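Local structure of ESX-1 secretion-associated protein EspB (Mycobacterium marinum, 7P0Z) at residues T42-A47 with S263-K268; D134-A139 with E233-A238; T149-F154 with K209-M214. The protein is secreted in association with the mycobacterial ESX-1 system and assembles into a seven-subunit oligomer that probably forms a channel-like structure. All coordinates share one frame; numbering follows the deposited sequence.

Contact 1. Residues T42-A47 with S263-K268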
loop_
_atom_site.group_PDB
_atom_site.type_symbol
_atom_site.label_atom_id
_atom_site.label_comp_id
_atom_site.label_asym_id
_atom_site.label_seq_id
_atom_site.Cartn_x
_atom_site.Cartn_y
_atom_site.Cartn_z
ATOM N N THR A 42 -27.700 -16.608 -16.892
ATOM C CA THR A 42 -27.050 -17.666 -16.137
ATOM C C THR A 42 -26.257 -17.100 -14.967
ATOM O O THR A 42 -26.207 -17.705 -13.893
ATOM C CB THR A 42 -26.165 -18.499 -17.062
ATOM O OG1 THR A 42 -25.543 -19.545 -16.322
ATOM C CG2 THR A 42 -25.090 -17.661 -17.667
ATOM N N ALA A 43 -25.646 -15.935 -15.147
ATOM C CA ALA A 43 -24.916 -15.322 -14.053
ATOM C C ALA A 43 -25.856 -14.934 -12.926
ATOM O O ALA A 43 -25.488 -14.997 -11.753
ATOM C CB ALA A 43 -24.143 -14.111 -14.549
ATOM N N ALA A 44 -27.072 -14.529 -13.265
ATOM C CA ALA A 44 -28.041 -14.207 -12.232
ATOM C C ALA A 44 -28.404 -15.435 -11.422
ATOM O O ALA A 44 -28.538 -15.366 -10.200
ATOM C CB ALA A 44 -29.287 -13.596 -12.857
ATOM N N ASN A 45 -28.585 -16.567 -12.085
ATOM C CA ASN A 45 -28.896 -17.780 -11.358
ATOM C C ASN A 45 -27.735 -18.186 -10.470
ATOM O O ASN A 45 -27.932 -18.613 -9.331
ATOM C CB ASN A 45 -29.239 -18.894 -12.326
ATOM C CG ASN A 45 -29.751 -20.105 -11.622
ATOM O OD1 ASN A 45 -29.083 -21.131 -11.553
ATOM N ND2 ASN A 45 -30.953 -20.002 -11.091
ATOM N N ASN A 46 -26.516 -18.045 -10.976
ATOM C CA ASN A 46 -25.344 -18.305 -10.158
ATOM C C ASN A 46 -25.319 -17.416 -8.934
ATOM O O ASN A 46 -24.992 -17.872 -7.840
ATOM C CB ASN A 46 -24.085 -18.083 -10.973
ATOM C CG ASN A 46 -23.825 -19.182 -11.916
ATOM O OD1 ASN A 46 -24.642 -20.071 -12.082
ATOM N ND2 ASN A 46 -22.695 -19.122 -12.577
ATOM N N ALA A 47 -25.626 -16.140 -9.107
ATOM C CA ALA A 47 -25.606 -15.220 -7.987
ATOM C C ALA A 47 -26.654 -15.590 -6.954
ATOM O O ALA A 47 -26.393 -15.558 -5.749
ATOM C CB ALA A 47 -25.819 -13.798 -8.482
ATOM N N SER A 263 -21.531 -8.317 -20.626
ATOM C CA SER A 263 -20.234 -8.560 -20.015
ATOM C C SER A 263 -20.157 -7.910 -18.644
ATOM O O SER A 263 -19.671 -8.518 -17.681
ATOM C CB SER A 263 -19.115 -8.041 -20.908
ATOM O OG SER A 263 -19.146 -6.632 -20.956
ATOM N N GLU A 264 -20.620 -6.667 -18.543
ATOM C CA GLU A 264 -20.701 -6.019 -17.241
ATOM C C GLU A 264 -21.503 -6.863 -16.262
ATOM O O GLU A 264 -21.080 -7.103 -15.128
ATOM C CB GLU A 264 -21.348 -4.656 -17.393
ATOM C CG GLU A 264 -21.156 -3.734 -16.245
ATOM C CD GLU A 264 -19.881 -2.981 -16.336
ATOM O OE1 GLU A 264 -19.284 -2.968 -17.427
ATOM O OE2 GLU A 264 -19.489 -2.361 -15.343
ATOM N N TYR A 265 -22.671 -7.313 -16.697
ATOM C CA TYR A 265 -23.547 -8.093 -15.847
ATOM C C TYR A 265 -22.869 -9.359 -15.377
ATOM O O TYR A 265 -22.994 -9.741 -14.216
ATOM C CB TYR A 265 -24.804 -8.442 -16.618
ATOM C CG TYR A 265 -25.967 -8.860 -15.789
ATOM C CD1 TYR A 265 -26.170 -10.187 -15.473
ATOM C CD2 TYR A 265 -26.889 -7.940 -15.358
ATOM C CE1 TYR A 265 -27.250 -10.575 -14.732
ATOM C CE2 TYR A 265 -27.972 -8.312 -14.631
ATOM C CZ TYR A 265 -28.156 -9.628 -14.317
ATOM O OH TYR A 265 -29.248 -9.988 -13.582
ATOM N N ASN A 266 -22.162 -10.031 -16.267
ATOM C CA ASN A 266 -21.595 -11.311 -15.911
ATOM C C ASN A 266 -20.441 -11.151 -14.956
ATOM O O ASN A 266 -20.229 -12.004 -14.095
ATOM C CB ASN A 266 -21.168 -12.047 -17.158
ATOM C CG ASN A 266 -22.331 -12.591 -17.905
ATOM O OD1 ASN A 266 -23.450 -12.575 -17.413
ATOM N ND2 ASN A 266 -22.090 -13.060 -19.113
ATOM N N THR A 267 -19.685 -10.075 -15.071
ATOM C CA THR A 267 -18.588 -9.999 -14.127
ATOM C C THR A 267 -19.037 -9.459 -12.784
ATOM O O THR A 267 -18.568 -9.924 -11.747
ATOM C CB THR A 267 -17.448 -9.169 -14.682
ATOM O OG1 THR A 267 -17.907 -7.853 -14.957
ATOM C CG2 THR A 267 -16.965 -9.805 -15.940
ATOM N N LYS A 268 -19.930 -8.484 -12.766
ATOM C CA LYS A 268 -20.318 -7.935 -11.483
ATOM C C LYS A 268 -21.243 -8.855 -10.713
ATOM O O LYS A 268 -21.335 -8.732 -9.496
ATOM C CB LYS A 268 -20.981 -6.586 -11.662
ATOM C CG LYS A 268 -20.021 -5.533 -12.046
ATOM C CD LYS A 268 -20.634 -4.194 -11.909
ATOM C CE LYS A 268 -19.662 -3.173 -12.363
ATOM N NZ LYS A 268 -18.453 -3.216 -11.537
#
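The Tyr265 ring and the Asn266 side-chain amide are the flat groups through which helix 244-268 meets the start of helix 42-81, the first by its edge against Ala44 and the second through OD1 against Ala43. The methyl of Ala44 sits at the edge of the phenol ring, near its plane: its CB lies 3.7 Å from Tyr265 OH and 4.1 Å from Tyr265 CE1. The ring reaches this methyl because CG stands anti to the backbone N of Tyr265 (chi1 -162°), which places the phenol beside the carbonyl carbon. Tyr265 also packs on Leu217 and Ala221 of helix 181-224 and on Ser39 and Leu41 just ahead of helix 42-81, while its hydroxyl is hydrogen-bonded to Gln218 OE1.

The amide of Asn266 presents its oxygen to the other alanine. OD1 approaches Ala43 CB at 3.3 Å, and the amide carbon follows, with Asn266 CG 4.1 Å from the same methyl. Here CG turns to the side of the backbone N (chi1 -75°), a turn that lets OD1 come up to the methyl. The backbones can come close because Ala43 is so small; its CA is 5.5 Å from the CA of Asn266, and its CB also rests 4.0 Å from that same CA.

The two helices come from the PE and PPE regions of the chain, and the example illustrates how alanines let such helices approach. No polar bond joins the two segments, which bury 157 Å² together. The chemistry is therefore van der Waals packing of two methyls against a phenol edge and an amide oxygen: the phenol hydroxyl has its hydrogen-bond partner on helix 181-224, and the amide oxygen of Asn266 meets carbon across the seam, which holds by shape more than by charge.

Contact 2. Residues D134-A139 with E233-A238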
loop_
_atom_site.group_PDB
_atom_site.type_symbol
_atom_site.label_atom_id
_atom_site.label_comp_id
_atom_site.label_asym_id
_atom_site.label_seq_id
_atom_site.Cartn_x
_atom_site.Cartn_y
_atom_site.Cartn_z
ATOM N N ASP A 134 -29.729 -13.799 -31.124
ATOM C CA ASP A 134 -28.913 -13.582 -29.938
ATOM C C ASP A 134 -29.420 -12.400 -29.132
ATOM O O ASP A 134 -29.478 -12.463 -27.904
ATOM C CB ASP A 134 -27.461 -13.379 -30.307
ATOM C CG ASP A 134 -26.810 -14.646 -30.741
ATOM O OD1 ASP A 134 -27.238 -15.714 -30.265
ATOM O OD2 ASP A 134 -25.866 -14.585 -31.555
ATOM N N LEU A 135 -29.800 -11.319 -29.803
ATOM C CA LEU A 135 -30.387 -10.191 -29.098
ATOM C C LEU A 135 -31.712 -10.570 -28.469
ATOM O O LEU A 135 -31.998 -10.184 -27.335
ATOM C CB LEU A 135 -30.572 -9.015 -30.043
ATOM C CG LEU A 135 -29.442 -8.026 -30.271
ATOM C CD1 LEU A 135 -29.165 -7.290 -29.019
ATOM C CD2 LEU A 135 -28.195 -8.725 -30.750
ATOM N N LYS A 136 -32.544 -11.313 -29.186
ATOM C CA LYS A 136 -33.827 -11.693 -28.617
ATOM C C LYS A 136 -33.646 -12.615 -27.426
ATOM O O LYS A 136 -34.383 -12.515 -26.448
ATOM C CB LYS A 136 -34.711 -12.328 -29.681
ATOM C CG LYS A 136 -35.362 -11.314 -30.562
ATOM C CD LYS A 136 -35.881 -11.920 -31.836
ATOM C CE LYS A 136 -37.083 -12.792 -31.614
ATOM N NZ LYS A 136 -37.554 -13.318 -32.919
ATOM N N THR A 137 -32.659 -13.499 -27.477
ATOM C CA THR A 137 -32.377 -14.356 -26.337
ATOM C C THR A 137 -31.908 -13.543 -25.145
ATOM O O THR A 137 -32.414 -13.703 -24.027
ATOM C CB THR A 137 -31.330 -15.390 -26.715
ATOM O OG1 THR A 137 -31.670 -15.948 -27.981
ATOM C CG2 THR A 137 -31.296 -16.483 -25.714
ATOM N N ALA A 138 -30.936 -12.667 -25.366
ATOM C CA ALA A 138 -30.433 -11.838 -24.287
ATOM C C ALA A 138 -31.551 -11.034 -23.651
ATOM O O ALA A 138 -31.690 -11.006 -22.427
ATOM C CB ALA A 138 -29.346 -10.914 -24.809
ATOM N N ALA A 139 -32.363 -10.375 -24.465
ATOM C CA ALA A 139 -33.435 -9.557 -23.921
ATOM C C ALA A 139 -34.467 -10.399 -23.202
ATOM O O ALA A 139 -34.952 -10.013 -22.135
ATOM C CB ALA A 139 -34.096 -8.754 -25.030
ATOM N N GLU A 233 -39.278 -4.317 -32.866
ATOM C CA GLU A 233 -39.372 -3.179 -33.762
ATOM C C GLU A 233 -38.256 -3.177 -34.784
ATOM O O GLU A 233 -38.499 -3.015 -35.979
ATOM C CB GLU A 233 -39.340 -1.883 -32.970
ATOM C CG GLU A 233 -40.690 -1.505 -32.446
ATOM C CD GLU A 233 -41.612 -1.130 -33.570
ATOM O OE1 GLU A 233 -41.109 -0.607 -34.582
ATOM O OE2 GLU A 233 -42.832 -1.355 -33.444
ATOM N N LEU A 234 -37.019 -3.291 -34.332
ATOM C CA LEU A 234 -35.913 -3.161 -35.261
ATOM C C LEU A 234 -35.960 -4.261 -36.301
ATOM O O LEU A 234 -35.729 -4.013 -37.483
ATOM C CB LEU A 234 -34.592 -3.175 -34.506
ATOM C CG LEU A 234 -33.376 -2.922 -35.389
ATOM C CD1 LEU A 234 -33.471 -1.556 -36.018
ATOM C CD2 LEU A 234 -32.095 -3.049 -34.615
ATOM N N GLU A 235 -36.302 -5.473 -35.887
ATOM C CA GLU A 235 -36.426 -6.573 -36.826
ATOM C C GLU A 235 -37.486 -6.288 -37.871
ATOM O O GLU A 235 -37.224 -6.362 -39.079
ATOM C CB GLU A 235 -36.776 -7.841 -36.069
ATOM C CG GLU A 235 -36.940 -9.038 -36.927
ATOM C CD GLU A 235 -37.297 -10.253 -36.130
ATOM O OE1 GLU A 235 -37.410 -10.134 -34.895
ATOM O OE2 GLU A 235 -37.478 -11.331 -36.727
ATOM N N ARG A 236 -38.697 -5.959 -37.434
ATOM C CA ARG A 236 -39.759 -5.721 -38.403
ATOM C C ARG A 236 -39.408 -4.570 -39.330
ATOM O O ARG A 236 -39.359 -4.737 -40.547
ATOM C CB ARG A 236 -41.067 -5.453 -37.685
ATOM C CG ARG A 236 -42.234 -5.445 -38.602
ATOM C CD ARG A 236 -42.701 -4.038 -38.776
ATOM N NE ARG A 236 -43.256 -3.505 -37.554
ATOM C CZ ARG A 236 -43.380 -2.215 -37.311
ATOM N NH1 ARG A 236 -42.950 -1.328 -38.187
ATOM N NH2 ARG A 236 -43.918 -1.810 -36.179
ATOM N N LEU A 237 -39.083 -3.411 -38.774
ATOM C CA LEU A 237 -38.619 -2.307 -39.599
ATOM C C LEU A 237 -37.419 -2.686 -40.457
ATOM O O LEU A 237 -37.069 -1.945 -41.372
ATOM C CB LEU A 237 -38.311 -1.119 -38.702
ATOM C CG LEU A 237 -37.867 0.206 -39.310
ATOM C CD1 LEU A 237 -38.449 1.363 -38.531
ATOM C CD2 LEU A 237 -36.359 0.312 -39.304
ATOM N N ALA A 238 -36.776 -3.812 -40.193
ATOM C CA ALA A 238 -35.833 -4.331 -41.169
ATOM C C ALA A 238 -36.473 -5.300 -42.149
ATOM O O ALA A 238 -35.814 -5.719 -43.101
ATOM C CB ALA A 238 -34.664 -5.019 -40.465
#
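Lys136 and Glu235 form a long salt bridge at the protein surface, joining helix 133-143 to helix 228-237 far from the centre of the chain. It is a sparse contact: Lys136 NZ stands 3.8 Å from Glu235 OE1, and the two segments bury just 61 Å² between them. The backbones stay well apart, with 10.0 Å from the CA of Lys136 to that of Glu235, and the side chains have to span the difference.

They do so in unlike ways. Glu235 runs out fully extended, CG anti to its own backbone N (chi1 180°), whereas the lysine chain bends at its third torsion (chi3 71°), and the two side chains cross at about a right angle. The aliphatic part of the lysine approaches the same carboxylate oxygen, Lys136 CD lying 3.9 Å from Glu235 OE1. At such lengths the attraction is probably weak and eased by solvent.

Apolar packing also joins the helices: Leu135 and Ala139, with the side chain of Lys136, rest on Ile231 of helix 228-237, while Leu135 and Leu234 both lie against helix 244-268. Within helix 228-237, Arg236 NH2 makes a tighter salt bridge of 3.0 Å to Glu233 OE2, three residues back.

Two short helices, 133-143 and 228-237, thus lean on helix 244-268, as expected of an all-helical bundle, and their position is consistent with the helical tip of PPE-like proteins.

Contact 3. Residues T149-F154 with K209-M214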
loop_
_atom_site.group_PDB
_atom_site.type_symbol
_atom_site.label_atom_id
_atom_site.label_comp_id
_atom_site.label_asym_id
_atom_site.label_seq_id
_atom_site.Cartn_x
_atom_site.Cartn_y
_atom_site.Cartn_z
ATOM N N THR A 149 -37.320 -8.485 -6.762
ATOM C CA THR A 149 -38.086 -8.219 -5.555
ATOM C C THR A 149 -37.726 -9.197 -4.448
ATOM O O THR A 149 -37.665 -8.817 -3.275
ATOM C CB THR A 149 -39.580 -8.262 -5.836
ATOM O OG1 THR A 149 -39.940 -9.545 -6.342
ATOM C CG2 THR A 149 -39.903 -7.228 -6.841
ATOM N N SER A 150 -37.492 -10.456 -4.792
ATOM C CA SER A 150 -37.126 -11.399 -3.753
ATOM C C SER A 150 -35.732 -11.111 -3.222
ATOM O O SER A 150 -35.453 -11.380 -2.055
ATOM C CB SER A 150 -37.225 -12.827 -4.259
ATOM O OG SER A 150 -36.197 -13.092 -5.167
ATOM N N MET A 151 -34.864 -10.535 -4.041
ATOM C CA MET A 151 -33.588 -10.067 -3.534
ATOM C C MET A 151 -33.771 -8.976 -2.502
ATOM O O MET A 151 -33.056 -8.936 -1.502
ATOM C CB MET A 151 -32.720 -9.552 -4.665
ATOM C CG MET A 151 -32.211 -10.638 -5.520
ATOM S SD MET A 151 -30.586 -11.168 -5.035
ATOM C CE MET A 151 -30.469 -12.671 -5.983
ATOM N N VAL A 152 -34.709 -8.071 -2.737
ATOM C CA VAL A 152 -34.924 -6.990 -1.793
ATOM C C VAL A 152 -35.543 -7.514 -0.510
ATOM O O VAL A 152 -35.187 -7.070 0.583
ATOM C CB VAL A 152 -35.766 -5.885 -2.445
ATOM C CG1 VAL A 152 -36.011 -4.784 -1.478
ATOM C CG2 VAL A 152 -35.040 -5.345 -3.629
ATOM N N ASN A 153 -36.462 -8.472 -0.607
ATOM C CA ASN A 153 -36.996 -9.074 0.608
ATOM C C ASN A 153 -35.902 -9.778 1.397
ATOM O O ASN A 153 -35.824 -9.647 2.623
ATOM C CB ASN A 153 -38.117 -10.047 0.276
ATOM C CG ASN A 153 -39.270 -9.383 -0.421
ATOM O OD1 ASN A 153 -39.509 -8.188 -0.266
ATOM N ND2 ASN A 153 -39.996 -10.156 -1.205
ATOM N N PHE A 154 -35.050 -10.524 0.701
ATOM C CA PHE A 154 -33.904 -11.175 1.313
ATOM C C PHE A 154 -33.023 -10.169 2.035
ATOM O O PHE A 154 -32.638 -10.371 3.192
ATOM C CB PHE A 154 -33.133 -11.891 0.212
ATOM C CG PHE A 154 -31.950 -12.655 0.674
ATOM C CD1 PHE A 154 -32.071 -13.961 1.079
ATOM C CD2 PHE A 154 -30.704 -12.079 0.673
ATOM C CE1 PHE A 154 -30.981 -14.667 1.486
ATOM C CE2 PHE A 154 -29.613 -12.778 1.084
ATOM C CZ PHE A 154 -29.748 -14.082 1.490
ATOM N N LYS A 209 -26.032 -6.576 1.830
ATOM C CA LYS A 209 -25.410 -5.659 0.900
ATOM C C LYS A 209 -25.260 -6.287 -0.475
ATOM O O LYS A 209 -25.534 -5.647 -1.491
ATOM C CB LYS A 209 -24.065 -5.224 1.454
ATOM C CG LYS A 209 -23.385 -4.234 0.616
ATOM C CD LYS A 209 -22.034 -3.897 1.138
ATOM C CE LYS A 209 -21.329 -2.986 0.166
ATOM N NZ LYS A 209 -19.941 -2.671 0.574
ATOM N N GLN A 210 -24.842 -7.547 -0.527
ATOM C CA GLN A 210 -24.739 -8.230 -1.805
ATOM C C GLN A 210 -26.097 -8.389 -2.467
ATOM O O GLN A 210 -26.223 -8.244 -3.686
ATOM C CB GLN A 210 -24.091 -9.590 -1.627
ATOM C CG GLN A 210 -22.631 -9.555 -1.378
ATOM C CD GLN A 210 -22.077 -10.938 -1.302
ATOM O OE1 GLN A 210 -22.771 -11.859 -0.920
ATOM N NE2 GLN A 210 -20.833 -11.104 -1.695
ATOM N N ALA A 211 -27.121 -8.720 -1.693
ATOM C CA ALA A 211 -28.439 -8.843 -2.300
ATOM C C ALA A 211 -28.911 -7.515 -2.891
ATOM O O ALA A 211 -29.458 -7.472 -4.000
ATOM C CB ALA A 211 -29.438 -9.362 -1.279
ATOM N N ASN A 212 -28.703 -6.423 -2.165
ATOM C CA ASN A 212 -29.058 -5.116 -2.691
ATOM C C ASN A 212 -28.271 -4.806 -3.944
ATOM O O ASN A 212 -28.793 -4.205 -4.887
ATOM C CB ASN A 212 -28.818 -4.044 -1.641
ATOM C CG ASN A 212 -29.949 -3.926 -0.690
ATOM O OD1 ASN A 212 -31.097 -4.059 -1.075
ATOM N ND2 ASN A 212 -29.645 -3.670 0.562
ATOM N N PHE A 213 -27.009 -5.193 -3.961
ATOM C CA PHE A 213 -26.184 -4.992 -5.132
ATOM C C PHE A 213 -26.760 -5.714 -6.336
ATOM O O PHE A 213 -26.751 -5.188 -7.448
ATOM C CB PHE A 213 -24.785 -5.484 -4.834
ATOM C CG PHE A 213 -23.847 -5.314 -5.944
ATOM C CD1 PHE A 213 -23.155 -4.145 -6.094
ATOM C CD2 PHE A 213 -23.661 -6.319 -6.860
ATOM C CE1 PHE A 213 -22.282 -3.990 -7.115
ATOM C CE2 PHE A 213 -22.798 -6.157 -7.888
ATOM C CZ PHE A 213 -22.102 -4.995 -8.013
ATOM N N MET A 214 -27.246 -6.931 -6.135
ATOM C CA MET A 214 -27.831 -7.671 -7.239
ATOM C C MET A 214 -29.088 -6.996 -7.756
ATOM O O MET A 214 -29.313 -6.926 -8.965
ATOM C CB MET A 214 -28.130 -9.100 -6.821
ATOM C CG MET A 214 -26.916 -9.982 -6.847
ATOM S SD MET A 214 -26.008 -9.918 -8.396
ATOM C CE MET A 214 -27.231 -10.526 -9.549
#
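Helices 149-166 and 181-224 pack nearly antiparallel, the axes of the two short segments inclined at 159° and 8.3 Å apart at closest approach, with the CA of Met151 5.4 Å from that of Ala211. Such closeness depends on Ala211, whose methyl points into the interface and is met on two fronts. One is the backbone of the partner: Ala211 CB lies 3.6 Å from Met151 O. The other is aromatic, for Phe154 brings its ring edge to the methyl, CD2 standing 3.6 Å from Ala211 CB, which lies near the ring plane. The phenylalanine gets there by directing CG anti to its backbone N (chi1 -178°), which puts the ring beside the carbonyl carbon with CD2 towards the methyl.

Met151 supplies the longer reach. Its chain bends at chi2 (-95°) and lays the sulfur over helix 181-224, where SD touches Met214 CB at 3.7 Å. The same sulfur passes 4.0 Å from Ala211 O, one turn before Met214 on that helix. The Met214 side chain starts towards the interface but then curls away, leaving its CB as the part in touch with Met151 SD.

Neighbours make this a three-helix junction: Leu51 and Ala55 of helix 42-81 pack on Met151 and Phe154 respectively, and Ala47 packs on Met214. Further along helix 149-166, Ala155 continues the packing on Ala211, and the rings of Phe154 and Trp158 meet.

All four touching residues are buried, and their side chains are apolar, though they also press on the backbone carbonyls of Met151 and Ala211. The chemistry implies a seam held largely by dispersion and burial of apolar surface, in which a small alanine sets the spacing and a flexible thioether fills in around it.

In the fold
Along the chain the contacts are nested: contact 3 (helices 149-166 and 181-224) lies inside the loop closed by contact 2 (helices 133-143 and 228-237), itself inside the loop closed by contact 1 (helices 42-81 and 244-268). Contacts 1 and 3 are neighbours, their centres 14 Å apart, and touch through Ala47 with Met214 and Lys268 with Phe213. Contact 2 is remote, about 22 Å from contact 1 and 30 Å from contact 3 between centres. Contact 1 joins the PE and PPE regions, while contacts 2 and 3 stay within the PPE region. One elongated, all-helical bundle thus fuses both in a single chain, with contact 3 nearest the middle and contact 2 farthest out.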